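Local coordinates for protein protocadherin-19 isoform 1 (Danio rerio, PDB 5CO1) that mediates calcium-dependent homophilic cell adhesion, robustly only in complex with the cadherin cdh2, and is essential for early neurulation in the anterior neural plate, at residues F55-D58 / V63-V66; R161-E164 / S169-L172; D104-A109 / G145-V150; Q83-D86 / N90-P93; I112-E117 / K203-K208. All coordinates share one frame; numbering follows the deposited sequence.

Contact 1 of 5, residues F55-D58 / V63-V66; sequences FKID and VITV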
# COMPACT_ATOMS: atom_id res chain seq x y z
N PHE A 55 1.05 -4.54 -19.23
CA PHE A 55 1.40 -5.84 -19.78
C PHE A 55 1.51 -5.76 -21.28
O PHE A 55 0.71 -5.10 -21.93
CB PHE A 55 0.33 -6.88 -19.41
CG PHE A 55 0.14 -7.08 -17.94
CD1 PHE A 55 0.92 -8.00 -17.24
CD2 PHE A 55 -0.87 -6.41 -17.28
CE1 PHE A 55 0.73 -8.20 -15.88
CE2 PHE A 55 -1.06 -6.60 -15.90
CZ PHE A 55 -0.25 -7.48 -15.20
N LYS A 56 2.51 -6.43 -21.83
CA LYS A 56 2.59 -6.66 -23.26
C LYS A 56 2.52 -8.16 -23.53
O LYS A 56 2.81 -8.98 -22.65
CB LYS A 56 3.89 -6.08 -23.81
CG LYS A 56 5.17 -6.71 -23.29
CD LYS A 56 6.42 -6.00 -23.82
CE LYS A 56 7.71 -6.62 -23.26
NZ LYS A 56 7.96 -6.35 -21.81
N ILE A 57 2.10 -8.52 -24.74
CA ILE A 57 2.12 -9.92 -25.17
C ILE A 57 2.79 -10.09 -26.54
O ILE A 57 2.57 -9.33 -27.45
CB ILE A 57 0.70 -10.51 -25.19
CG1 ILE A 57 0.74 -12.00 -25.54
CG2 ILE A 57 -0.19 -9.76 -26.17
CD1 ILE A 57 -0.63 -12.60 -25.81
N ASP A 58 3.60 -11.13 -26.67
CA ASP A 58 4.22 -11.49 -27.93
C ASP A 58 3.21 -12.12 -28.89
O ASP A 58 2.69 -13.21 -28.63
CB ASP A 58 5.38 -12.46 -27.70
CG ASP A 58 6.16 -12.76 -28.97
OD1 ASP A 58 5.53 -13.12 -29.99
OD2 ASP A 58 7.40 -12.63 -28.95
N VAL A 63 3.38 -15.18 -25.09
CA VAL A 63 3.98 -14.92 -23.80
C VAL A 63 3.61 -13.52 -23.34
O VAL A 63 3.88 -12.55 -24.03
CB VAL A 63 5.52 -15.07 -23.88
CG1 VAL A 63 6.21 -14.13 -22.92
CG2 VAL A 63 5.92 -16.52 -23.57
N ILE A 64 2.98 -13.41 -22.17
CA ILE A 64 2.69 -12.10 -21.55
C ILE A 64 3.79 -11.77 -20.56
O ILE A 64 4.29 -12.64 -19.86
CB ILE A 64 1.33 -12.10 -20.82
CG1 ILE A 64 0.15 -12.33 -21.77
CG2 ILE A 64 1.11 -10.79 -20.10
CD1 ILE A 64 -1.10 -12.78 -21.05
N THR A 65 4.22 -10.52 -20.56
CA THR A 65 5.29 -10.05 -19.68
C THR A 65 4.81 -8.78 -19.03
O THR A 65 3.84 -8.16 -19.50
CB THR A 65 6.61 -9.73 -20.42
OG1 THR A 65 6.33 -9.10 -21.69
CG2 THR A 65 7.41 -11.00 -20.65
N VAL A 66 5.42 -8.46 -17.90
CA VAL A 66 5.22 -7.16 -17.28
C VAL A 66 5.78 -6.05 -18.17
O VAL A 66 6.85 -6.20 -18.76
CB VAL A 66 5.87 -7.12 -15.88
CG1 VAL A 66 5.68 -5.75 -15.26
CG2 VAL A 66 5.25 -8.19 -14.99

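Contact 2 of 5, residues R161-E164 / S169-L172; sequences RLNE and STLL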
# COMPACT_ATOMS: atom_id res chain seq x y z
N ARG A 161 1.80 10.71 27.84
CA ARG A 161 1.85 9.33 27.39
C ARG A 161 0.85 9.11 26.26
O ARG A 161 -0.06 9.89 26.08
CB ARG A 161 1.56 8.40 28.55
CG ARG A 161 0.26 8.70 29.27
CD ARG A 161 -0.11 7.55 30.18
NE ARG A 161 -0.62 6.41 29.43
CZ ARG A 161 -1.03 5.27 29.97
NH1 ARG A 161 -0.98 5.10 31.28
NH2 ARG A 161 -1.50 4.29 29.20
N LEU A 162 1.08 8.09 25.45
CA LEU A 162 0.12 7.70 24.42
C LEU A 162 -0.76 6.61 25.00
O LEU A 162 -0.28 5.76 25.74
CB LEU A 162 0.83 7.14 23.19
CG LEU A 162 1.35 8.09 22.11
CD1 LEU A 162 1.86 7.26 20.93
CD2 LEU A 162 0.26 9.04 21.64
N ASN A 163 -2.03 6.60 24.59
CA ASN A 163 -2.92 5.52 24.97
C ASN A 163 -3.39 4.73 23.76
O ASN A 163 -3.80 5.30 22.76
CB ASN A 163 -4.11 6.08 25.75
CG ASN A 163 -4.13 5.64 27.20
OD1 ASN A 163 -3.39 6.18 28.02
ND2 ASN A 163 -4.99 4.67 27.52
N GLU A 164 -3.34 3.41 23.87
CA GLU A 164 -3.51 2.53 22.72
C GLU A 164 -4.98 2.13 22.57
O GLU A 164 -5.54 1.44 23.43
CB GLU A 164 -2.61 1.29 22.87
CG GLU A 164 -2.99 0.30 23.99
CD GLU A 164 -2.10 0.36 25.23
OE1 GLU A 164 -2.19 -0.58 26.05
OE2 GLU A 164 -1.37 1.36 25.44
N SER A 169 -4.83 6.45 18.77
CA SER A 169 -4.12 6.65 20.03
C SER A 169 -4.35 8.06 20.56
O SER A 169 -4.42 9.03 19.81
CB SER A 169 -2.63 6.42 19.82
OG SER A 169 -2.31 5.05 19.90
N THR A 170 -4.36 8.19 21.87
CA THR A 170 -4.61 9.48 22.48
C THR A 170 -3.39 9.95 23.27
O THR A 170 -2.81 9.19 24.04
CB THR A 170 -5.88 9.46 23.35
OG1 THR A 170 -6.10 10.77 23.84
CG2 THR A 170 -5.76 8.49 24.52
N LEU A 171 -2.95 11.17 22.98
CA LEU A 171 -1.87 11.80 23.73
C LEU A 171 -2.37 12.48 25.01
O LEU A 171 -3.06 13.50 24.95
CB LEU A 171 -1.21 12.86 22.84
CG LEU A 171 0.08 13.48 23.35
CD1 LEU A 171 1.16 12.43 23.60
CD2 LEU A 171 0.57 14.51 22.36
N LEU A 172 -2.03 11.91 26.17
CA LEU A 172 -2.49 12.42 27.47
C LEU A 172 -1.42 13.23 28.20
O LEU A 172 -0.28 13.27 27.78
CB LEU A 172 -2.89 11.26 28.38
CG LEU A 172 -3.79 10.21 27.76
CD1 LEU A 172 -4.23 9.21 28.82
CD2 LEU A 172 -4.98 10.86 27.08

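Contact 3 of 5, residues D104-A109 / G145-V150; sequences DINDNA and GANGKV. With CA (calcium ion), chain F; CA (calcium ion), chain G; CA (calcium ion), chain E.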
# COMPACT_ATOMS: atom_id res chain seq x y z
N ASP A 104 1.12 -7.96 -2.68
CA ASP A 104 1.58 -6.80 -1.92
C ASP A 104 2.87 -7.14 -1.20
O ASP A 104 3.02 -8.25 -0.66
CB ASP A 104 0.51 -6.37 -0.93
CG ASP A 104 1.05 -5.42 0.12
OD1 ASP A 104 1.49 -4.31 -0.26
OD2 ASP A 104 0.97 -5.77 1.32
N ILE A 105 3.84 -6.23 -1.34
CA ILE A 105 4.99 -6.16 -0.47
C ILE A 105 5.06 -4.89 0.37
O ILE A 105 4.33 -3.92 0.14
CB ILE A 105 6.30 -6.28 -1.26
CG1 ILE A 105 6.38 -5.17 -2.30
CG2 ILE A 105 6.39 -7.65 -1.93
CD1 ILE A 105 7.70 -4.46 -2.32
N ASN A 106 5.89 -4.93 1.41
CA ASN A 106 6.07 -3.80 2.27
C ASN A 106 6.94 -2.71 1.65
O ASN A 106 8.08 -2.54 2.00
CB ASN A 106 6.66 -4.23 3.57
CG ASN A 106 6.29 -3.29 4.69
OD1 ASN A 106 5.37 -2.48 4.56
ND2 ASN A 106 6.96 -3.41 5.81
N ASP A 107 6.37 -1.93 0.76
CA ASP A 107 7.07 -0.80 0.19
C ASP A 107 6.51 0.55 0.71
O ASP A 107 6.67 1.55 0.07
CB ASP A 107 7.01 -0.86 -1.35
CG ASP A 107 5.57 -0.92 -1.89
OD1 ASP A 107 4.65 -1.35 -1.16
OD2 ASP A 107 5.38 -0.62 -3.09
N ASN A 108 5.83 0.55 1.85
CA ASN A 108 5.25 1.77 2.41
C ASN A 108 5.46 1.82 3.89
O ASN A 108 4.98 0.96 4.61
CB ASN A 108 3.73 1.86 2.14
CG ASN A 108 3.41 2.34 0.74
OD1 ASN A 108 3.54 3.52 0.46
ND2 ASN A 108 3.08 1.41 -0.16
N ALA A 109 6.14 2.87 4.32
CA ALA A 109 6.39 3.14 5.72
C ALA A 109 5.13 3.67 6.38
O ALA A 109 4.22 4.16 5.70
CB ALA A 109 7.51 4.17 5.84
N GLY A 145 -2.45 -6.30 4.99
CA GLY A 145 -2.08 -7.33 5.94
C GLY A 145 -1.18 -6.85 7.06
O GLY A 145 -1.37 -5.76 7.64
N ALA A 146 -0.20 -7.70 7.38
CA ALA A 146 0.83 -7.38 8.35
C ALA A 146 1.64 -6.17 7.91
O ALA A 146 2.12 -5.41 8.75
CB ALA A 146 1.76 -8.58 8.52
N ASN A 147 1.86 -6.05 6.60
CA ASN A 147 2.68 -4.97 6.08
C ASN A 147 2.09 -3.63 6.43
O ASN A 147 2.76 -2.61 6.30
CB ASN A 147 2.74 -5.04 4.59
CG ASN A 147 3.51 -6.23 4.09
OD1 ASN A 147 4.48 -6.65 4.71
ND2 ASN A 147 3.23 -6.62 2.85
N GLY A 148 0.77 -3.65 6.62
CA GLY A 148 0.01 -2.46 6.96
C GLY A 148 -0.41 -2.26 8.42
O GLY A 148 -0.90 -1.19 8.73
N LYS A 149 -0.31 -3.30 9.26
CA LYS A 149 -0.52 -3.19 10.73
C LYS A 149 0.63 -2.47 11.41
O LYS A 149 1.73 -2.97 11.44
CB LYS A 149 -0.62 -4.57 11.40
CG LYS A 149 -1.91 -5.34 11.15
CD LYS A 149 -2.84 -5.34 12.37
CE LYS A 149 -4.31 -5.30 11.97
NZ LYS A 149 -4.63 -6.18 10.79
N VAL A 150 0.29 -1.43 12.16
CA VAL A 150 1.26 -0.49 12.68
C VAL A 150 1.16 -0.42 14.19
O VAL A 150 0.17 -0.79 14.76
CB VAL A 150 0.96 0.89 12.12
CG1 VAL A 150 1.79 1.96 12.81
CG2 VAL A 150 1.23 0.87 10.63
CA CA F . 2.85 -2.64 -0.92
CA CA G . 4.09 -0.88 5.52
CA CA E . 3.48 -0.24 -4.00
O HOH W 1 3.45 2.01 -3.17
O HOH W 2 4.39 0.30 -6.00

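Contact 4 of 5, residues Q83-D86 / N90-P93; sequences QAKD and NSIP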
# COMPACT_ATOMS: atom_id res chain seq x y z
N GLN A 83 -7.14 -13.29 -27.01
CA GLN A 83 -7.54 -14.18 -28.09
C GLN A 83 -6.41 -14.74 -28.96
O GLN A 83 -5.26 -14.25 -28.96
CB GLN A 83 -8.58 -13.52 -28.98
CG GLN A 83 -8.07 -12.38 -29.85
CD GLN A 83 -9.03 -12.06 -30.99
OE1 GLN A 83 -10.24 -11.89 -30.76
NE2 GLN A 83 -8.52 -12.07 -32.21
N ALA A 84 -6.76 -15.79 -29.69
CA ALA A 84 -5.89 -16.41 -30.68
C ALA A 84 -6.65 -16.64 -31.99
O ALA A 84 -7.74 -17.20 -32.01
CB ALA A 84 -5.38 -17.72 -30.15
N LYS A 85 -6.07 -16.15 -33.07
CA LYS A 85 -6.73 -16.11 -34.37
C LYS A 85 -5.67 -16.44 -35.39
O LYS A 85 -4.61 -15.81 -35.41
CB LYS A 85 -7.29 -14.72 -34.62
CG LYS A 85 -8.24 -14.63 -35.79
CD LYS A 85 -8.63 -13.18 -36.08
CE LYS A 85 -9.61 -13.08 -37.23
NZ LYS A 85 -9.05 -13.63 -38.50
N ASP A 86 -5.89 -17.49 -36.18
CA ASP A 86 -5.04 -17.72 -37.35
C ASP A 86 -5.27 -16.63 -38.38
O ASP A 86 -6.38 -16.09 -38.51
CB ASP A 86 -5.20 -19.13 -37.96
CG ASP A 86 -6.63 -19.63 -37.95
OD1 ASP A 86 -7.41 -19.25 -37.03
OD2 ASP A 86 -6.95 -20.48 -38.82
N ASN A 90 -11.70 -16.91 -43.49
CA ASN A 90 -12.72 -17.15 -42.48
C ASN A 90 -12.15 -18.05 -41.39
O ASN A 90 -11.67 -19.15 -41.67
CB ASN A 90 -13.94 -17.81 -43.13
CG ASN A 90 -15.24 -17.16 -42.72
OD1 ASN A 90 -15.31 -16.48 -41.70
ND2 ASN A 90 -16.28 -17.37 -43.52
N SER A 91 -12.16 -17.56 -40.15
CA SER A 91 -11.59 -18.28 -39.02
C SER A 91 -12.02 -17.62 -37.71
O SER A 91 -11.74 -16.45 -37.49
CB SER A 91 -10.06 -18.28 -39.10
OG SER A 91 -9.54 -16.97 -38.91
N ILE A 92 -12.67 -18.38 -36.83
CA ILE A 92 -13.14 -17.83 -35.56
C ILE A 92 -12.03 -17.78 -34.47
O ILE A 92 -11.05 -18.55 -34.53
CB ILE A 92 -14.42 -18.56 -35.08
CG1 ILE A 92 -14.96 -17.92 -33.79
CG2 ILE A 92 -14.15 -20.06 -34.92
CD1 ILE A 92 -16.45 -18.13 -33.56
N PRO A 93 -12.10 -16.80 -33.55
CA PRO A 93 -11.08 -16.76 -32.50
C PRO A 93 -11.35 -17.68 -31.32
O PRO A 93 -12.51 -17.99 -31.01
CB PRO A 93 -11.12 -15.30 -32.01
CG PRO A 93 -11.80 -14.54 -33.10
CD PRO A 93 -12.78 -15.50 -33.70

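Contact 5 of 5, residues I112-E117 / K203-K208; sequences IKLLSE and KSFAVK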
# COMPACT_ATOMS: atom_id res chain seq x y z
N ILE A 112 2.47 8.96 10.28
CA ILE A 112 1.97 9.38 11.58
C ILE A 112 1.23 10.71 11.51
O ILE A 112 1.85 11.75 11.33
CB ILE A 112 3.12 9.55 12.59
CG1 ILE A 112 3.81 8.22 12.86
CG2 ILE A 112 2.58 10.09 13.91
CD1 ILE A 112 5.14 8.36 13.58
N LYS A 113 -0.07 10.69 11.80
CA LYS A 113 -0.90 11.90 11.78
C LYS A 113 -1.36 12.34 13.19
O LYS A 113 -1.90 11.52 13.97
CB LYS A 113 -2.09 11.70 10.85
CG LYS A 113 -1.78 12.01 9.39
CD LYS A 113 -1.40 13.47 9.19
CE LYS A 113 -1.68 13.97 7.78
NZ LYS A 113 -0.83 13.29 6.76
N LEU A 114 -1.05 13.59 13.52
CA LEU A 114 -1.75 14.35 14.59
C LEU A 114 -3.15 14.83 14.19
O LEU A 114 -3.31 15.61 13.26
CB LEU A 114 -0.94 15.59 14.96
CG LEU A 114 0.21 15.36 15.94
CD1 LEU A 114 1.11 16.58 15.95
CD2 LEU A 114 -0.31 15.07 17.34
N LEU A 115 -4.16 14.45 14.98
CA LEU A 115 -5.42 15.21 15.04
C LEU A 115 -5.32 16.45 15.96
O LEU A 115 -5.58 16.40 17.17
CB LEU A 115 -6.58 14.30 15.45
CG LEU A 115 -7.26 13.55 14.30
CD1 LEU A 115 -6.26 13.08 13.24
CD2 LEU A 115 -8.09 12.38 14.83
N SER A 116 -4.86 17.55 15.37
CA SER A 116 -5.13 18.88 15.88
C SER A 116 -5.37 19.85 14.72
O SER A 116 -5.28 19.47 13.55
CB SER A 116 -3.97 19.35 16.75
OG SER A 116 -4.39 20.37 17.64
N GLU A 117 -5.63 21.11 15.05
CA GLU A 117 -5.84 22.16 14.05
C GLU A 117 -4.51 22.56 13.39
O GLU A 117 -4.51 23.26 12.37
CB GLU A 117 -6.51 23.38 14.68
CG GLU A 117 -7.90 23.11 15.23
CD GLU A 117 -7.88 22.45 16.61
OE1 GLU A 117 -7.05 21.53 16.84
OE2 GLU A 117 -8.72 22.84 17.46
N LYS A 203 7.91 10.98 13.84
CA LYS A 203 7.42 12.36 13.74
C LYS A 203 7.76 13.06 15.03
O LYS A 203 7.44 12.57 16.12
CB LYS A 203 5.90 12.38 13.53
CG LYS A 203 5.31 13.78 13.46
CD LYS A 203 4.05 13.80 12.60
CE LYS A 203 3.01 14.80 13.12
NZ LYS A 203 3.39 16.20 12.83
N SER A 204 8.50 14.15 14.90
CA SER A 204 8.81 15.03 16.03
C SER A 204 7.93 16.26 15.97
O SER A 204 7.78 16.87 14.91
CB SER A 204 10.26 15.46 15.99
OG SER A 204 11.07 14.44 16.53
N PHE A 205 7.33 16.61 17.10
CA PHE A 205 6.36 17.70 17.14
C PHE A 205 6.30 18.37 18.50
O PHE A 205 6.50 17.74 19.55
CB PHE A 205 4.97 17.20 16.76
CG PHE A 205 4.33 16.35 17.80
CD1 PHE A 205 4.74 15.04 17.99
CD2 PHE A 205 3.38 16.87 18.64
CE1 PHE A 205 4.17 14.25 18.97
CE2 PHE A 205 2.81 16.09 19.63
CZ PHE A 205 3.20 14.78 19.80
N ALA A 206 5.97 19.66 18.46
CA ALA A 206 6.09 20.53 19.62
C ALA A 206 4.79 20.56 20.41
O ALA A 206 3.68 20.56 19.85
CB ALA A 206 6.47 21.93 19.17
N VAL A 207 4.93 20.59 21.73
CA VAL A 207 3.83 20.94 22.62
C VAL A 207 4.20 22.20 23.39
O VAL A 207 5.19 22.20 24.12
CB VAL A 207 3.58 19.81 23.61
CG1 VAL A 207 2.73 20.28 24.78
CG2 VAL A 207 2.95 18.64 22.90
N LYS A 208 3.45 23.29 23.19
CA LYS A 208 3.62 24.48 24.03
C LYS A 208 2.60 24.51 25.17
O LYS A 208 1.42 24.24 24.96
CB LYS A 208 3.61 25.77 23.18
CG LYS A 208 2.26 26.42 22.94
CD LYS A 208 2.37 27.95 22.88
CE LYS A 208 3.24 28.45 21.74
NZ LYS A 208 3.16 29.93 21.56

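Contact 1 of 5, residues F55-D58 / V63-V66
Lys56 and Thr65 face each other as a hydrogen-bonded antiparallel pair, their backbones joined twice: Thr65 N gives a 3.0 Å bond to Lys56 O, and Lys56 N returns one of 3.2 Å to Thr65 O. On the same face of the sheet their side chains meet. Lys56 runs extended as far as CE and then bends at chi4 (-72°), which swings NZ back over the neighbouring strand to weak hydrogen bonds with Thr65 OG1 and Val66 O, each at 3.2 Å; Asn20 and Asn67 offer NZ further weak ones. A long flexible amine suits this partly exposed edge, where several oxygens share it. This is the hairpin of strands 55-57 and 63-66, the D and E strands of the Greek-key cadherin sandwich of EC3. Its other face turns to the core: Ile57 CG1 packs on Ile64 CG1 at 3.8 Å, and Phe43 touches both isoleucines. Phe55 CD1 lies 4.0 Å from Ile64 CG2, while His78 meets the phenylalanine ring edge-to-face. At the turn, Asp58 N bonds Val63 O (3.0 Å) and Asp58 OD1 accepts N-H groups from Lys60 and Thr61, the latter a ligand of a calcium ion about 5 Å from the Val63 side chain.

Contact 2 of 5, residues R161-E164 / S169-L172
Leu172 reaches Asn163 because its CG stands opposite its own carbonyl carbon (chi1 -48°) and the chain then continues straight through chi2 (-173°), laying CD1 against the Asn163 side-chain amide. Asn163 CB lies against the Thr170 methyl CG2. On this same face Arg161 runs alongside Leu172, the two pointing the same way, so that the aliphatic CG of the arginine covers the leucine CB; Arg161 also touches Asp174. A long side chain with a charged end suits this exposed position, since its methylenes can pack while the guanidinium stays among polar groups. The opposite face holds Leu162 and Leu171, whose CD2 and CD1 methyls meet at 4.0 Å. Leu162 touches Cys152 and Leu171 touches Leu154, both of strand 150-155 in the facing sheet, which places these leucines in the sandwich core. Strands 160-165 and 168-173 form the D-E hairpin of EC4. Leu172 N bonds Arg161 O at 2.8 Å, nearly straight, whereas Arg161 N to Leu172 O is long and weak. Asn163 N meets Thr170 O at 2.8 Å, and Asn163 O is doubly engaged: Thr170 N donates to it at 3.1 Å, in the carbonyl plane on a lone pair, and Ser169 OG adds a weak bond. The backbone bonds therefore set the register, leaving one face apolar at Leu162 and Leu171 and polar toward Glu164 and Ser169, the other a mixture of polar groups and aliphatic carbon.

Contact 3 of 5, residues D104-A109 / G145-V150
Asn147 ND2 donates to Asp104 OD2 across 2.9 Å in a nearly straight bond (171°). The oxygen lies in the plane of the asparagine amide, but the amide reaches the carboxylate from above its plane, the two flat groups being turned 70° apart. Asp104 OD1 binds a calcium ion together with Ile105 O and Asp107 OD1, so the asparagine steadies a metal ligand while its own carbonyl serves a second metal: Asn147 O and Asn106 OD1 both bind another calcium at 2.3 Å. The amides of Asn106 and Asn147 slide past each other, 5° apart and stacked. Residues 104-109 are the DXNDN calcium-binding linker between cadherin repeats EC3 and EC4, and 145-150 belong to the EC4 end that closes on it. Asp107 OD2 holds a third ion at 2.1 Å. Short acid and amide side chains, together with main-chain carbonyls, supply the oxygens; the side chain of Ile105 itself points away from 145-150. Asn108 gives its carbonyl to the calcium of Asn147 and, from ND2, a 3.1 Å bond to a water on the third ion. Glu15, Asp71 and Glu73 from EC3 and Asp141, Asp143 and Asp193 from EC4 complete the sites, while Pro197 partners Asn106 ND2.

Contact 4 of 5, residues Q83-D86 / N90-P93
Gln83 and Pro93 lie side by side, their side chains pointing the same way, at the loop end of the F-G hairpin of cadherin repeat EC3, in which strand 77-86 turns through a loop into strand 94-103. Gln83 has CG tucked between its backbone N and carbonyl carbon (chi1 71°), and from there the chain extends until the amide rests beside the proline ring, OE1 lying 3.7 Å from Pro93 CB. The amide's carbonyl end thus touches aliphatic carbon, a tolerable match at a partly exposed site, while the CA of Pro93 makes a C-H...O contact of 3.4 Å with Ala84 O. Proline, with no N-H to give, suits the last position before the regular pairing resumes between Ala84 and Ala94. Ala84, small and buried, turns to the interior, where it touches Phe4, Ala28 and Val39, and strand 39-46 borders the other edge of 83-86.

Farther along, Ser91 comes down toward the strand end between Lys85 and Asp86. Its CB faces the aspartate carboxylate, 3.5 Å from Asp86 OD1. The lysine leaves its backbone nearly fully extended and folds only at chi4 (-60°), bringing the ammonium near the serine hydroxyl, with Lys85 NZ 3.4 Å from Ser91 OG. A short hydroxyl side chain fits here because it is close enough to turn back to the neighbouring main chain: Ser91 OG donates a weak hydrogen bond of 3.3 Å to the main-chain carbonyl oxygen Asp86 O.

Contact 5 of 5, residues I112-E117 / K203-K208
Leu114 and Phe205 face each other from strands 112-115 and 203-208, which run in nearly the same direction, 22° apart, with axes 8.8 Å from one another at closest approach and no hydrogen bond between them. At that spacing the contact rests on side chains, as between the two layers of a beta sandwich. Leu114 lays both methyls against one side of the phenylalanine ring: CD1 comes 3.5 Å from Phe205 CD2, and CD2 stands over the face, 4.0 Å above its plane and offset toward the rim. Phe205 owes its pose to chi1 of 72°, which sets the ring between its own backbone N and carbonyl carbon. Both residues are buried, so apolar leucine and phenylalanine suit the space between the sheets.

Nearer the edge of the sandwich, Lys203 works mainly through its hydrocarbon. Its CB lies 4.1 Å from Ile112 CG2, CD passes close to the main-chain oxygen of Ile112, and CE reaches Leu114 CD1 at 3.8 Å. Bends at chi3 and chi4 then carry the ammonium back to a hydrogen bond with Ser119 O, so a lysine can cover the rim of the apolar layer with methylenes and still give its charge a polar partner.

The two strands belong to opposite sheets of EC4. Strand 111-115 is paired with 135-140, whose Val139 touches Ile112 and whose Val137 touches Leu114; strand 200-210 is paired with 184-193, which supports Phe205 through Leu187 and Ile189.

How the contacts relate
Contacts 1 and 2 are equivalent D-E hairpins in the successive cadherin repeats EC3 and EC4, their centres about 50 Å apart, and each combines backbone hydrogen bonds with apolar packing toward the core. Contact 5 joins the two sheets of EC4 through side chains, and meets contact 2 inside that core, where Leu171 CD2 touches Phe205 CZ at 3.7 Å. Contact 4 is a surface loop closure at the far end of EC3, with one weak bond. Contact 3 differs most: it lies at the surface between the repeats, near the chain's centre, and is made of carboxylates, amides and main-chain carbonyls round calcium ions. Its residues 104-109 lead toward 112-117 of contact 5.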